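Local atomic coordinates of beta-agarase AgaA (Microbulbifer thermotolerans, PDB entry 3WZ1), a protein that hydrolyses the beta-1,4-galactosidic linkages of agarose in endo fashion, releasing neoagarotetraose as its main product. Residues T40-Y43 against E44-E48; T55-G58 against L59-W62; I216-P219 against N220-G224. One frame throughout, in Å; residues are numbered along the deposited sequence.

All three contacts are local, a helix-to-strand junction and two turn regions in the catalytic GH16 domain, a beta-jelly roll, and none touches another. Interactions 1 and 2 are consecutive in the chain, leading into strands 46-48 and 60-62, both paired with strand 87-94. Their centres lie 22 Å apart, their nearest atoms about 7 Å. Interaction 3 is remote, its centre 34 Å and 27 Å from theirs, respectively. Interaction 2 comes nearest the predicted catalytic pair, with the side chain of P57 about 8 Å from that of E134. In interaction 3 the T223 side chain is about 10 Å from that of E129, the predicted nucleophile, and about 4 Å from a sodium ion whose site includes E128.

Interaction 1. Residues T40-Y43 against E44-E48; sequences TRFY and ERWKE
F42 and W46 meet where a short, weakly bonded helix, 40-45, runs directly into strand 46-48 of the jelly roll. The packed side is built on F42. With CG anti to the backbone N, a chi1 of 176° turns its ring toward W46, whose CB sits over one face, 3.8 Å from the centroid of the F42 ring and 20° off the normal, a CH-pi contact. The F42 ring and the five-membered ring of W46 are oblique to each other, their planes 39° apart. Both side chains also rest on I92 of strand 87-94. At the backbone, F42 O receives two donors: W46 N, from the first strand residue, at 3.0 Å and in the carbonyl plane, and R45 N, from the last helical one, at 3.2 Å and above that plane.

The other side is looser and more exposed. E44 extends along the backbone of T40 and R41; its carboxylate oxygen OE2 stays 3.7 Å from R41 CA, with no salt bridge to R41. A water accepts from R45 NH1 and donates to R41 O, while R45 NE turns to P24 O. Between the two regimes stands Y43, whose CD1 lies 3.5 Å from W46 O near the ring plane. Its hydroxyl, Y43 OH, donates to E48 OE2 at 2.8 Å, reaching that oxygen from above the carboxylate plane, while E48 OE1 forms a salt bridge with K38 NZ.

Interaction 2. Residues T55-G58 against L59-W62; sequences TGPG and LTEW
W62 folds back against T55 and G56, and its side chain can be traced outward along the loop. CB lies 4.0 Å from T55 O, which sits with G56 CA over one face of the indole; CG and CD2 continue past that carbonyl, and CE3 reaches T55 C at 3.4 Å. Farther out, CZ3 is 3.4 Å and CH2 3.5 Å from G56 CA, which stands 3.6 Å from the centroid of the six-membered ring and 19° off the normal, a CH-pi contact. The rim atom CZ2 meets P57 CD at 3.8 Å, and NE1 on the five-membered ring donates to M238 O. Between these residues the chain reverses through a type II' beta turn from P57 to T60, which leads into strand 60-62; the two segments run 155° apart. T60 N closes the turn by donating to P57 O at 2.8 Å, and W62 N donates to T55 O at 2.9 Å, the latter in the carbonyl plane on a lone pair. Glycine suits position 56, because a CB there would collide with T60 CG2. An alanine in place of W62 is likely to open a gap beside G56 and P57 and leave M238 O without its indole donor. A water joins T55 OG1 to T60 O.

Interaction 3. Residues I216-P219 against N220-G224; sequences IIDP and NGFTG
D218 to G221 forms a type I beta turn, closed by G221 N donating to D218 O at 3.2 Å; a second type I turn, G221 to G224, follows at once, with G224 N bonded to G221 O. D218 is the first residue to leave helical angles after helix 214-217, and G221, the residue shared by the turns, has positive phi (75°). The D218 side chain ties the two turns together. A chi1 of -178° sends its CG away from the backbone N and swings the carboxylate across to the second turn. OD1 accepts from F222 N through its syn lone pair at 2.9 Å. OD2 takes two donors from the same face of its plane: T223 N on the syn side at 2.8 Å and T223 OG1 on the anti side at 2.7 Å. Three protein bonds therefore restrain the rotation of the carboxylate, and a water adds a fourth by donating to OD1 while accepting from N220 N. T223 OG1 itself accepts from G227 N, a residue of the nearby sodium site. Outside the turns, D218, F222 and T223 lean on V156 of strand 150-158, while P219, N220 and F222 touch Y165 of strand 163-165, whose hydroxyl is hydrogen-bonded to I216 O near the end of helix 214-217.

Interaction 1. Residues T40-Y43 against E44-E48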
ATOM      1  N   THR A  40     -15.626  -2.061  17.209  1.00 12.08           N
ATOM      2  CA  THR A  40     -15.761  -3.499  17.069  1.00 13.03           C
ATOM      3  C   THR A  40     -15.571  -3.907  15.598  1.00 13.27           C
ATOM      4  O   THR A  40     -14.856  -4.860  15.299  1.00 12.46           O
ATOM      5  CB  THR A  40     -17.124  -3.970  17.592  1.00 14.47           C
ATOM      6  OG1 THR A  40     -17.274  -3.511  18.944  1.00 15.15           O
ATOM      7  CG2 THR A  40     -17.215  -5.462  17.555  1.00 14.98           C
ATOM      8  N   ARG A  41     -16.191  -3.165  14.688  1.00 13.98           N
ATOM      9  CA  ARG A  41     -16.093  -3.500  13.261  1.00 15.21           C
ATOM     10  C   ARG A  41     -14.648  -3.380  12.772  1.00 13.58           C
ATOM     11  O   ARG A  41     -14.184  -4.213  11.994  1.00 13.13           O
ATOM     12  CB  ARG A  41     -17.005  -2.600  12.430  1.00 17.90           C
ATOM     13  CG  ARG A  41     -16.899  -2.844  10.927  1.00 21.91           C
ATOM     14  CD  ARG A  41     -18.134  -3.521  10.369  1.00 26.99           C
ATOM     15  NE  ARG A  41     -19.258  -2.588  10.441  1.00 30.92           N
ATOM     16  CZ  ARG A  41     -19.736  -1.864   9.428  1.00 33.96           C
ATOM     17  NH1 ARG A  41     -19.216  -1.954   8.203  1.00 35.04           N
ATOM     18  NH2 ARG A  41     -20.767  -1.048   9.647  1.00 35.22           N
ATOM     19  N   PHE A  42     -13.944  -2.354  13.213  1.00 11.93           N
ATOM     20  CA  PHE A  42     -12.536  -2.214  12.828  1.00 11.13           C
ATOM     21  C   PHE A  42     -11.756  -3.481  13.163  1.00 11.40           C
ATOM     22  O   PHE A  42     -11.030  -4.035  12.335  1.00 10.79           O
ATOM     23  CB  PHE A  42     -11.904  -1.006  13.518  1.00 10.99           C
ATOM     24  CG  PHE A  42     -10.435  -0.858  13.251  1.00 10.90           C
ATOM     25  CD1 PHE A  42     -10.002  -0.182  12.116  1.00 10.83           C
ATOM     26  CD2 PHE A  42      -9.483  -1.370  14.127  1.00 10.70           C
ATOM     27  CE1 PHE A  42      -8.642  -0.039  11.862  1.00 10.87           C
ATOM     28  CE2 PHE A  42      -8.124  -1.230  13.882  1.00 10.57           C
ATOM     29  CZ  PHE A  42      -7.711  -0.559  12.748  1.00 10.60           C
ATOM     30  N   TYR A  43     -11.913  -3.955  14.392  1.00 11.44           N
ATOM     31  CA  TYR A  43     -11.140  -5.087  14.870  1.00 11.71           C
ATOM     32  C   TYR A  43     -11.576  -6.448  14.315  1.00 12.04           C
ATOM     33  O   TYR A  43     -10.874  -7.442  14.496  1.00 12.21           O
ATOM     34  CB  TYR A  43     -11.109  -5.103  16.413  1.00 12.09           C
ATOM     35  CG  TYR A  43     -10.315  -3.968  17.047  1.00 12.20           C
ATOM     36  CD1 TYR A  43      -8.965  -3.781  16.760  1.00 12.41           C
ATOM     37  CD2 TYR A  43     -10.893  -3.110  17.993  1.00 12.45           C
ATOM     38  CE1 TYR A  43      -8.225  -2.766  17.351  1.00 12.87           C
ATOM     39  CE2 TYR A  43     -10.150  -2.105  18.590  1.00 12.44           C
ATOM     40  CZ  TYR A  43      -8.816  -1.943  18.271  1.00 13.34           C
ATOM     41  OH  TYR A  43      -8.049  -0.937  18.846  1.00 14.00           O
ATOM     42  N   GLU A  44     -12.700  -6.497  13.599  1.00 12.87           N
ATOM     43  CA  GLU A  44     -13.072  -7.723  12.917  1.00 14.31           C
ATOM     44  C   GLU A  44     -12.049  -8.085  11.835  1.00 13.33           C
ATOM     45  O   GLU A  44     -11.852  -9.269  11.522  1.00 13.39           O
ATOM     46  CB  GLU A  44     -14.452  -7.621  12.276  1.00 17.09           C
ATOM     47  CG  GLU A  44     -15.640  -7.658  13.226  1.00 21.18           C
ATOM     48  CD  GLU A  44     -16.940  -7.314  12.494  1.00 24.87           C
ATOM     49  OE1 GLU A  44     -17.033  -7.570  11.266  1.00 30.44           O
ATOM     50  OE2 GLU A  44     -17.860  -6.749  13.116  1.00 31.31           O
ATOM     51  N   ARG A  45     -11.420  -7.067  11.252  1.00 11.80           N
ATOM     52  CA  ARG A  45     -10.471  -7.281  10.158  1.00 11.55           C
ATOM     53  C   ARG A  45      -9.043  -6.861  10.456  1.00 10.66           C
ATOM     54  O   ARG A  45      -8.103  -7.446   9.905  1.00 10.58           O
ATOM     55  CB  ARG A  45     -10.925  -6.502   8.917  1.00 12.00           C
ATOM     56  CG  ARG A  45     -12.187  -7.051   8.280  1.00 12.92           C
ATOM     57  CD  ARG A  45     -12.693  -6.136   7.186  1.00 13.48           C
ATOM     58  NE  ARG A  45     -13.812  -6.787   6.515  1.00 14.35           N
ATOM     59  CZ  ARG A  45     -15.049  -6.852   6.991  1.00 16.31           C
ATOM     60  NH1 ARG A  45     -15.395  -6.263   8.137  1.00 17.10           N
ATOM     61  NH2 ARG A  45     -15.955  -7.535   6.313  1.00 18.51           N
ATOM     62  N   TRP A  46      -8.897  -5.806  11.260  1.00 10.23           N
ATOM     63  CA  TRP A  46      -7.646  -5.039  11.340  1.00  9.96           C
ATOM     64  C   TRP A  46      -7.046  -5.001  12.715  1.00 10.22           C
ATOM     65  O   TRP A  46      -7.751  -5.106  13.724  1.00 10.67           O
ATOM     66  CB  TRP A  46      -7.856  -3.576  10.896  1.00  9.43           C
ATOM     67  CG  TRP A  46      -8.521  -3.477   9.538  1.00  9.38           C
ATOM     68  CD1 TRP A  46      -9.815  -3.142   9.289  1.00  9.56           C
ATOM     69  CD2 TRP A  46      -7.923  -3.778   8.268  1.00  9.41           C
ATOM     70  NE1 TRP A  46     -10.060  -3.200   7.929  1.00  9.44           N
ATOM     71  CE2 TRP A  46      -8.916  -3.586   7.287  1.00  9.60           C
ATOM     72  CE3 TRP A  46      -6.639  -4.159   7.862  1.00  9.82           C
ATOM     73  CZ2 TRP A  46      -8.668  -3.795   5.928  1.00 10.02           C
ATOM     74  CZ3 TRP A  46      -6.396  -4.356   6.516  1.00  9.78           C
ATOM     75  CH2 TRP A  46      -7.400  -4.174   5.572  1.00  9.75           C
ATOM     76  N   LYS A  47      -5.738  -4.830  12.747  1.00 10.27           N
ATOM     77  CA  LYS A  47      -5.042  -4.425  13.962  1.00 10.67           C
ATOM     78  C   LYS A  47      -4.339  -3.100  13.704  1.00 10.30           C
ATOM     79  O   LYS A  47      -3.992  -2.780  12.551  1.00 10.49           O
ATOM     80  CB  LYS A  47      -4.032  -5.501  14.399  1.00 11.91           C
ATOM     81  CG  LYS A  47      -2.834  -5.663  13.452  1.00 13.28           C
ATOM     82  CD  LYS A  47      -1.777  -6.677  13.882  1.00 15.24           C
ATOM     83  CE  LYS A  47      -0.937  -6.220  15.078  1.00 15.73           C
ATOM     84  NZ  LYS A  47       0.023  -5.069  14.961  1.00 14.12           N
ATOM     85  N   GLU A  48      -4.111  -2.320  14.766  1.00 10.13           N
ATOM     86  CA  GLU A  48      -3.255  -1.137  14.635  1.00 10.04           C
ATOM     87  C   GLU A  48      -1.808  -1.584  14.511  1.00 10.19           C
ATOM     88  O   GLU A  48      -1.409  -2.589  15.116  1.00 10.86           O
ATOM     89  CB  GLU A  48      -3.422  -0.210  15.836  1.00 10.53           C
ATOM     90  CG  GLU A  48      -4.803   0.443  15.860  1.00 10.35           C
ATOM     91  CD  GLU A  48      -5.391   0.561  17.246  1.00 10.93           C
ATOM     92  OE1 GLU A  48      -5.823   1.672  17.613  1.00 10.04           O
ATOM     93  OE2 GLU A  48      -5.436  -0.493  17.946  1.00 13.43           O
TER
HETATM   94  O   HOH W   1     -13.955  -4.006   9.321  1.00 16.83           O

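Interaction 2. Residues T55-G58 against L59-W62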
ATOM      1  N   THR A  55       8.484  -0.413  14.864  1.00 10.85           N
ATOM      2  CA  THR A  55       7.770   0.863  14.720  1.00 11.20           C
ATOM      3  C   THR A  55       8.119   1.650  13.456  1.00 10.65           C
ATOM      4  O   THR A  55       7.611   2.760  13.272  1.00 10.34           O
ATOM      5  CB  THR A  55       7.957   1.736  15.961  1.00 12.16           C
ATOM      6  OG1 THR A  55       9.350   1.890  16.221  1.00 12.73           O
ATOM      7  CG2 THR A  55       7.248   1.071  17.150  1.00 12.81           C
ATOM      8  N   GLY A  56       8.969   1.091  12.595  1.00 10.06           N
ATOM      9  CA  GLY A  56       9.073   1.572  11.224  1.00 10.06           C
ATOM     10  C   GLY A  56      10.408   2.110  10.778  1.00  9.78           C
ATOM     11  O   GLY A  56      11.359   2.220  11.577  1.00 11.08           O
ATOM     12  N   PRO A  57      10.505   2.423   9.477  1.00  9.99           N
ATOM     13  CA  PRO A  57      11.732   2.841   8.836  1.00  9.95           C
ATOM     14  C   PRO A  57      12.025   4.304   9.064  1.00 10.00           C
ATOM     15  O   PRO A  57      11.205   5.048   9.579  1.00  9.88           O
ATOM     16  CB  PRO A  57      11.436   2.583   7.366  1.00  9.94           C
ATOM     17  CG  PRO A  57       9.994   2.867   7.238  1.00 10.12           C
ATOM     18  CD  PRO A  57       9.403   2.310   8.504  1.00  9.66           C
ATOM     19  N   GLY A  58      13.211   4.730   8.668  1.00 10.26           N
ATOM     20  CA  GLY A  58      13.525   6.146   8.646  1.00 10.60           C
ATOM     21  C   GLY A  58      13.282   6.799   9.989  1.00 10.90           C
ATOM     22  O   GLY A  58      13.692   6.277  11.045  1.00 11.87           O
ATOM     23  N   LEU A  59      12.592   7.932   9.955  1.00 10.72           N
ATOM     24  CA  LEU A  59      12.190   8.681  11.157  1.00 11.12           C
ATOM     25  C   LEU A  59      10.754   8.320  11.591  1.00 10.17           C
ATOM     26  O   LEU A  59      10.175   8.969  12.448  1.00 10.45           O
ATOM     27  CB  LEU A  59      12.334  10.182  10.915  1.00 12.04           C
ATOM     28  CG  LEU A  59      13.729  10.631  10.474  1.00 12.96           C
ATOM     29  CD1 LEU A  59      13.736  12.105  10.136  1.00 13.12           C
ATOM     30  CD2 LEU A  59      14.769  10.289  11.536  1.00 13.78           C
ATOM     31  N   THR A  60      10.204   7.246  11.034  1.00  9.47           N
ATOM     32  CA  THR A  60       8.854   6.796  11.354  1.00  9.12           C
ATOM     33  C   THR A  60       8.760   6.233  12.777  1.00  9.09           C
ATOM     34  O   THR A  60       9.633   5.478  13.208  1.00 10.04           O
ATOM     35  CB  THR A  60       8.432   5.626  10.446  1.00  9.46           C
ATOM     36  OG1 THR A  60       8.597   6.014   9.074  1.00  9.58           O
ATOM     37  CG2 THR A  60       7.001   5.138  10.709  1.00  9.45           C
ATOM     38  N   GLU A  61       7.674   6.576  13.449  1.00  9.16           N
ATOM     39  CA  GLU A  61       7.223   5.803  14.568  1.00  9.39           C
ATOM     40  C   GLU A  61       5.726   5.570  14.446  1.00  8.97           C
ATOM     41  O   GLU A  61       4.929   6.474  14.670  1.00  8.88           O
ATOM     42  CB  GLU A  61       7.585   6.478  15.890  1.00 10.77           C
ATOM     43  CG  GLU A  61       7.442   5.531  17.043  1.00 11.92           C
ATOM     44  CD  GLU A  61       7.745   6.164  18.396  1.00 13.93           C
ATOM     45  OE1 GLU A  61       8.789   6.824  18.558  1.00 14.79           O
ATOM     46  OE2 GLU A  61       6.922   5.949  19.294  1.00 15.57           O
ATOM     47  N   TRP A  62       5.328   4.370  14.025  1.00  8.66           N
ATOM     48  CA  TRP A  62       3.895   4.097  13.868  1.00  8.49           C
ATOM     49  C   TRP A  62       3.188   4.208  15.205  1.00  9.07           C
ATOM     50  O   TRP A  62       3.730   3.827  16.237  1.00  9.26           O
ATOM     51  CB  TRP A  62       3.635   2.738  13.225  1.00  8.32           C
ATOM     52  CG  TRP A  62       4.110   2.665  11.794  1.00  7.89           C
ATOM     53  CD1 TRP A  62       3.810   3.550  10.775  1.00  7.78           C
ATOM     54  CD2 TRP A  62       4.918   1.639  11.201  1.00  7.79           C
ATOM     55  NE1 TRP A  62       4.404   3.142   9.603  1.00  7.72           N
ATOM     56  CE2 TRP A  62       5.096   1.979   9.837  1.00  7.72           C
ATOM     57  CE3 TRP A  62       5.497   0.460  11.683  1.00  8.05           C
ATOM     58  CZ2 TRP A  62       5.843   1.185   8.963  1.00  7.89           C
ATOM     59  CZ3 TRP A  62       6.234  -0.325  10.805  1.00  8.00           C
ATOM     60  CH2 TRP A  62       6.404   0.043   9.462  1.00  7.85           C
TER
HETATM   61  O   HOH W   2      10.385   4.101  15.348  1.00 22.69           O
HETATM   62  O   HOH W   3      12.419   5.900  13.447  1.00 18.19           O

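Interaction 3. Residues I216-P219 against N220-G224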
ATOM      1  N   ILE A 216      12.834 -10.998 -13.502  1.00 15.94           N
ATOM      2  CA  ILE A 216      12.404  -9.723 -12.913  1.00 15.13           C
ATOM      3  C   ILE A 216      11.835  -9.889 -11.493  1.00 14.11           C
ATOM      4  O   ILE A 216      11.949  -8.980 -10.668  1.00 14.06           O
ATOM      5  CB  ILE A 216      11.425  -8.954 -13.834  1.00 15.72           C
ATOM      6  CG1 ILE A 216      11.197  -7.525 -13.317  1.00 15.79           C
ATOM      7  CG2 ILE A 216      10.105  -9.706 -13.993  1.00 16.01           C
ATOM      8  CD1 ILE A 216      10.450  -6.614 -14.269  1.00 16.32           C
ATOM      9  N   ILE A 217      11.252 -11.047 -11.195  1.00 13.16           N
ATOM     10  CA  ILE A 217      10.694 -11.272  -9.856  1.00 12.74           C
ATOM     11  C   ILE A 217      11.799 -11.489  -8.824  1.00 13.07           C
ATOM     12  O   ILE A 217      11.743 -10.960  -7.737  1.00 12.22           O
ATOM     13  CB  ILE A 217       9.696 -12.459  -9.859  1.00 13.22           C
ATOM     14  CG1 ILE A 217       8.436 -12.100 -10.660  1.00 13.48           C
ATOM     15  CG2 ILE A 217       9.341 -12.916  -8.439  1.00 13.37           C
ATOM     16  CD1 ILE A 217       7.397 -11.259  -9.930  1.00 13.68           C
ATOM     17  N   ASP A 218      12.797 -12.299  -9.161  1.00 13.35           N
ATOM     18  CA  ASP A 218      13.836 -12.669  -8.192  1.00 13.86           C
ATOM     19  C   ASP A 218      15.097 -13.164  -8.896  1.00 14.53           C
ATOM     20  O   ASP A 218      15.483 -14.336  -8.732  1.00 14.61           O
ATOM     21  CB  ASP A 218      13.306 -13.750  -7.248  1.00 13.85           C
ATOM     22  CG  ASP A 218      14.308 -14.164  -6.185  1.00 13.83           C
ATOM     23  OD1 ASP A 218      15.159 -13.328  -5.780  1.00 13.52           O
ATOM     24  OD2 ASP A 218      14.214 -15.333  -5.726  1.00 13.46           O
ATOM     25  N   PRO A 219      15.743 -12.269  -9.654  1.00 15.60           N
ATOM     26  CA  PRO A 219      16.906 -12.729 -10.420  1.00 16.52           C
ATOM     27  C   PRO A 219      18.074 -13.160  -9.535  1.00 17.74           C
ATOM     28  O   PRO A 219      18.883 -13.986  -9.976  1.00 18.49           O
ATOM     29  CB  PRO A 219      17.261 -11.521 -11.290  1.00 16.13           C
ATOM     30  CG  PRO A 219      16.763 -10.340 -10.511  1.00 16.01           C
ATOM     31  CD  PRO A 219      15.485 -10.831  -9.862  1.00 15.89           C
ATOM     32  N   ASN A 220      18.162 -12.645  -8.311  1.00 18.47           N
ATOM     33  CA  ASN A 220      19.256 -13.005  -7.389  1.00 19.43           C
ATOM     34  C   ASN A 220      19.013 -14.274  -6.556  1.00 19.66           C
ATOM     35  O   ASN A 220      19.874 -14.704  -5.788  1.00 19.51           O
ATOM     36  CB  ASN A 220      19.576 -11.819  -6.476  1.00 20.85           C
ATOM     37  CG  ASN A 220      19.950 -10.569  -7.260  1.00 22.31           C
ATOM     38  OD1 ASN A 220      20.634 -10.640  -8.283  1.00 25.75           O
ATOM     39  ND2 ASN A 220      19.506  -9.425  -6.786  1.00 23.83           N
ATOM     40  N   GLY A 221      17.834 -14.883  -6.694  1.00 18.37           N
ATOM     41  CA  GLY A 221      17.559 -16.144  -6.025  1.00 17.88           C
ATOM     42  C   GLY A 221      17.301 -16.039  -4.544  1.00 16.39           C
ATOM     43  O   GLY A 221      17.443 -17.024  -3.826  1.00 17.80           O
ATOM     44  N   PHE A 222      16.883 -14.857  -4.069  1.00 15.63           N
ATOM     45  CA  PHE A 222      16.614 -14.665  -2.651  1.00 15.84           C
ATOM     46  C   PHE A 222      15.473 -15.522  -2.105  1.00 15.19           C
ATOM     47  O   PHE A 222      15.425 -15.792  -0.900  1.00 16.47           O
ATOM     48  CB  PHE A 222      16.309 -13.191  -2.326  1.00 16.20           C
ATOM     49  CG  PHE A 222      17.449 -12.227  -2.566  1.00 17.41           C
ATOM     50  CD1 PHE A 222      18.745 -12.651  -2.802  1.00 18.05           C
ATOM     51  CD2 PHE A 222      17.201 -10.861  -2.509  1.00 17.38           C
ATOM     52  CE1 PHE A 222      19.767 -11.728  -3.000  1.00 18.29           C
ATOM     53  CE2 PHE A 222      18.209  -9.936  -2.704  1.00 18.56           C
ATOM     54  CZ  PHE A 222      19.496 -10.370  -2.956  1.00 18.51           C
ATOM     55  N   THR A 223      14.538 -15.921  -2.972  1.00 14.65           N
ATOM     56  CA  THR A 223      13.447 -16.790  -2.573  1.00 14.08           C
ATOM     57  C   THR A 223      13.752 -18.284  -2.766  1.00 14.89           C
ATOM     58  O   THR A 223      12.885 -19.110  -2.535  1.00 14.60           O
ATOM     59  CB  THR A 223      12.144 -16.476  -3.340  1.00 13.24           C
ATOM     60  OG1 THR A 223      12.239 -16.913  -4.696  1.00 12.54           O
ATOM     61  CG2 THR A 223      11.824 -14.970  -3.287  1.00 13.54           C
ATOM     62  N   GLY A 224      14.972 -18.636  -3.166  1.00 15.90           N
ATOM     63  CA  GLY A 224      15.325 -20.052  -3.274  1.00 16.21           C
ATOM     64  C   GLY A 224      14.448 -20.791  -4.271  1.00 15.67           C
ATOM     65  O   GLY A 224      14.108 -21.957  -4.051  1.00 17.30           O
TER
HETATM   66  O   HOH W   4      16.403 -11.056  -6.637  1.00 16.95           O